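Local structure of possible translation initiation inhibitor (Rhodopseudomonas palustris, 3LME) at residues K85-P88 / V89-V93. The protein is of unknown function but belongs to the YjgF-like (endoribonuclease L-PSP) family of small trimeric proteins, and is a possible translation initiation inhibitor. The protein carries 1 engineered substitution. Numbering follows the deposited sequence.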
ATOM      1  N   LYS A  85      19.660   8.770   0.853  1.00 53.11           N
ATOM      2  CA  LYS A  85      20.749   7.888   1.241  1.00 53.87           C
ATOM      3  C   LYS A  85      20.567   6.435   0.793  1.00 53.87           C
ATOM      4  O   LYS A  85      21.517   5.807   0.329  1.00 53.97           O
ATOM      5  CB  LYS A  85      20.955   7.941   2.766  1.00 54.58           C
ATOM      6  CG  LYS A  85      22.236   7.212   3.251  1.00 56.41           C
ATOM      7  CD  LYS A  85      22.733   7.715   4.598  1.00 59.44           C
ATOM      8  CE  LYS A  85      23.530   6.615   5.305  1.00 62.36           C
ATOM      9  NZ  LYS A  85      23.976   7.006   6.687  1.00 64.13           N
ATOM     10  N   TYR A  86      19.353   5.908   0.940  1.00 53.74           N
ATOM     11  CA  TYR A  86      19.108   4.491   0.735  1.00 53.87           C
ATOM     12  C   TYR A  86      18.508   4.084  -0.606  1.00 53.84           C
ATOM     13  O   TYR A  86      18.538   2.905  -0.971  1.00 54.65           O
ATOM     14  CB  TYR A  86      18.275   3.935   1.875  1.00 53.82           C
ATOM     15  CG  TYR A  86      18.900   4.228   3.207  1.00 55.56           C
ATOM     16  CD1 TYR A  86      20.173   3.757   3.518  1.00 56.67           C
ATOM     17  CD2 TYR A  86      18.230   4.996   4.150  1.00 56.32           C
ATOM     18  CE1 TYR A  86      20.753   4.035   4.734  1.00 57.23           C
ATOM     19  CE2 TYR A  86      18.796   5.282   5.362  1.00 56.25           C
ATOM     20  CZ  TYR A  86      20.054   4.800   5.650  1.00 58.04           C
ATOM     21  OH  TYR A  86      20.615   5.096   6.868  1.00 59.97           O
ATOM     22  N   ARG A  87      17.974   5.032  -1.354  1.00 53.08           N
ATOM     23  CA  ARG A  87      17.443   4.674  -2.640  1.00 52.46           C
ATOM     24  C   ARG A  87      18.538   3.993  -3.472  1.00 51.61           C
ATOM     25  O   ARG A  87      18.291   2.946  -4.054  1.00 51.42           O
ATOM     26  CB  ARG A  87      16.842   5.878  -3.354  1.00 52.50           C
ATOM     27  CG  ARG A  87      15.738   5.494  -4.293  1.00 54.39           C
ATOM     28  CD  ARG A  87      15.707   6.357  -5.505  1.00 58.94           C
ATOM     29  NE  ARG A  87      16.991   6.338  -6.244  1.00 63.99           N
ATOM     30  CZ  ARG A  87      17.822   7.389  -6.376  1.00 63.64           C
ATOM     31  NH1 ARG A  87      18.950   7.268  -7.084  1.00 61.77           N
ATOM     32  NH2 ARG A  87      17.520   8.564  -5.813  1.00 61.07           N
ATOM     33  N   PRO A  88      19.760   4.564  -3.508  1.00 50.78           N
ATOM     34  CA  PRO A  88      20.822   3.886  -4.272  1.00 50.25           C
ATOM     35  C   PRO A  88      21.192   2.486  -3.730  1.00 49.68           C
ATOM     36  O   PRO A  88      21.653   1.614  -4.494  1.00 49.46           O
ATOM     37  CB  PRO A  88      22.029   4.836  -4.152  1.00 49.99           C
ATOM     38  CG  PRO A  88      21.633   5.878  -3.153  1.00 50.32           C
ATOM     39  CD  PRO A  88      20.155   5.924  -3.103  1.00 50.63           C
ATOM     40  N   VAL A  89      20.999   2.279  -2.433  1.00 48.42           N
ATOM     41  CA  VAL A  89      21.317   1.003  -1.845  1.00 47.35           C
ATOM     42  C   VAL A  89      20.256   0.000  -2.301  1.00 47.00           C
ATOM     43  O   VAL A  89      20.595  -1.075  -2.819  1.00 47.92           O
ATOM     44  CB  VAL A  89      21.422   1.080  -0.302  1.00 47.89           C
ATOM     45  CG1 VAL A  89      21.844  -0.263   0.265  1.00 46.11           C
ATOM     46  CG2 VAL A  89      22.409   2.208   0.145  1.00 46.66           C
ATOM     47  N   VAL A  90      18.984   0.364  -2.153  1.00 45.27           N
ATOM     48  CA  VAL A  90      17.871  -0.444  -2.662  1.00 43.84           C
ATOM     49  C   VAL A  90      18.074  -0.781  -4.152  1.00 43.80           C
ATOM     50  O   VAL A  90      17.870  -1.913  -4.599  1.00 43.40           O
ATOM     51  CB  VAL A  90      16.515   0.287  -2.428  1.00 43.61           C
ATOM     52  CG1 VAL A  90      15.366  -0.458  -3.060  1.00 43.44           C
ATOM     53  CG2 VAL A  90      16.253   0.474  -0.960  1.00 41.48           C
ATOM     54  N   ASN A  91      18.498   0.205  -4.925  1.00 44.09           N
ATOM     55  CA  ASN A  91      18.843  -0.052  -6.306  1.00 44.65           C
ATOM     56  C   ASN A  91      19.899  -1.153  -6.413  1.00 45.27           C
ATOM     57  O   ASN A  91      19.668  -2.188  -7.062  1.00 45.81           O
ATOM     58  CB  ASN A  91      19.277   1.233  -7.008  1.00 44.03           C
ATOM     59  CG  ASN A  91      18.131   2.209  -7.185  1.00 45.39           C
ATOM     60  OD1 ASN A  91      16.945   1.866  -7.066  1.00 45.00           O
ATOM     61  ND2 ASN A  91      18.478   3.441  -7.468  1.00 48.88           N
ATOM     62  N   LYS A  92      21.026  -0.956  -5.731  1.00 45.21           N
ATOM     63  CA  LYS A  92      22.125  -1.892  -5.779  1.00 45.71           C
ATOM     64  C   LYS A  92      21.666  -3.310  -5.348  1.00 45.93           C
ATOM     65  O   LYS A  92      21.973  -4.318  -6.004  1.00 45.94           O
ATOM     66  CB  LYS A  92      23.251  -1.340  -4.907  1.00 45.89           C
ATOM     67  CG  LYS A  92      24.266  -2.310  -4.438  1.00 48.15           C
ATOM     68  CD  LYS A  92      25.545  -2.264  -5.273  1.00 53.61           C
ATOM     69  CE  LYS A  92      26.163  -3.694  -5.395  1.00 56.35           C
ATOM     70  NZ  LYS A  92      25.764  -4.684  -4.301  1.00 54.85           N
ATOM     71  N   VAL A  93      20.899  -3.396  -4.269  1.00 45.47           N
ATOM     72  CA  VAL A  93      20.464  -4.703  -3.810  1.00 45.24           C
ATOM     73  C   VAL A  93      19.529  -5.384  -4.800  1.00 45.59           C
ATOM     74  O   VAL A  93      19.595  -6.609  -4.992  1.00 45.35           O
ATOM     75  CB  VAL A  93      19.853  -4.642  -2.425  1.00 45.15           C
ATOM     76  CG1 VAL A  93      19.172  -5.956  -2.104  1.00 45.55           C
ATOM     77  CG2 VAL A  93      20.968  -4.322  -1.374  1.00 44.80           C
TER
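Arg87 and Asn91 sit one helical turn apart, joined through the backbone by Asn91 N, which donates to Arg87 O at 2.9 Å. From there the Asn91 side chain leans back over the preceding turn. Asn91 CB lies 3.5 Å from Pro88 O. Asn91 CG is anti to the carbonyl carbon (chi1 -68°), which brings it back to 3.2 Å from Arg87 O. At the tip, Asn91 ND2 comes to the guanidinium edge of Arg87, near its plane, 3.5 Å from Arg87 NE; both are donors, so this is proximity without a bond, and the amide and guanidinium planes stand 40° apart. OD1 instead accepts from Arg106 on the neighbouring strand 106-110. In Arg87, bent at chi2 and chi3, NE makes a salt bridge to a sulfate ion, probably from the crystallisation liquor, and NH2 makes one to Asp115 of the second subunit.

Pro88 has no N-H to give to the turn before, and the helix kinks here, yet its own O accepts from Lys92 N at 2.9 Å. Tyr86 O likewise receives Val90 N at 2.8 Å, nearly straight at 172°, plus a weak bond from Val89 N. Val89 puts CG2 at the edge of the Tyr86 ring, 4.3 Å from CD1, and also packs on Ile52 of helix 48-64. Lys92 ends in salt bridges to Asp96 and Glu49.

These turns belong to helix 83-98, the connection of the beta-alpha-beta unit between parallel strands 73-80 and 106-110, with Arg87 and Asn91 at the subunit interface of the YjgF-like trimer.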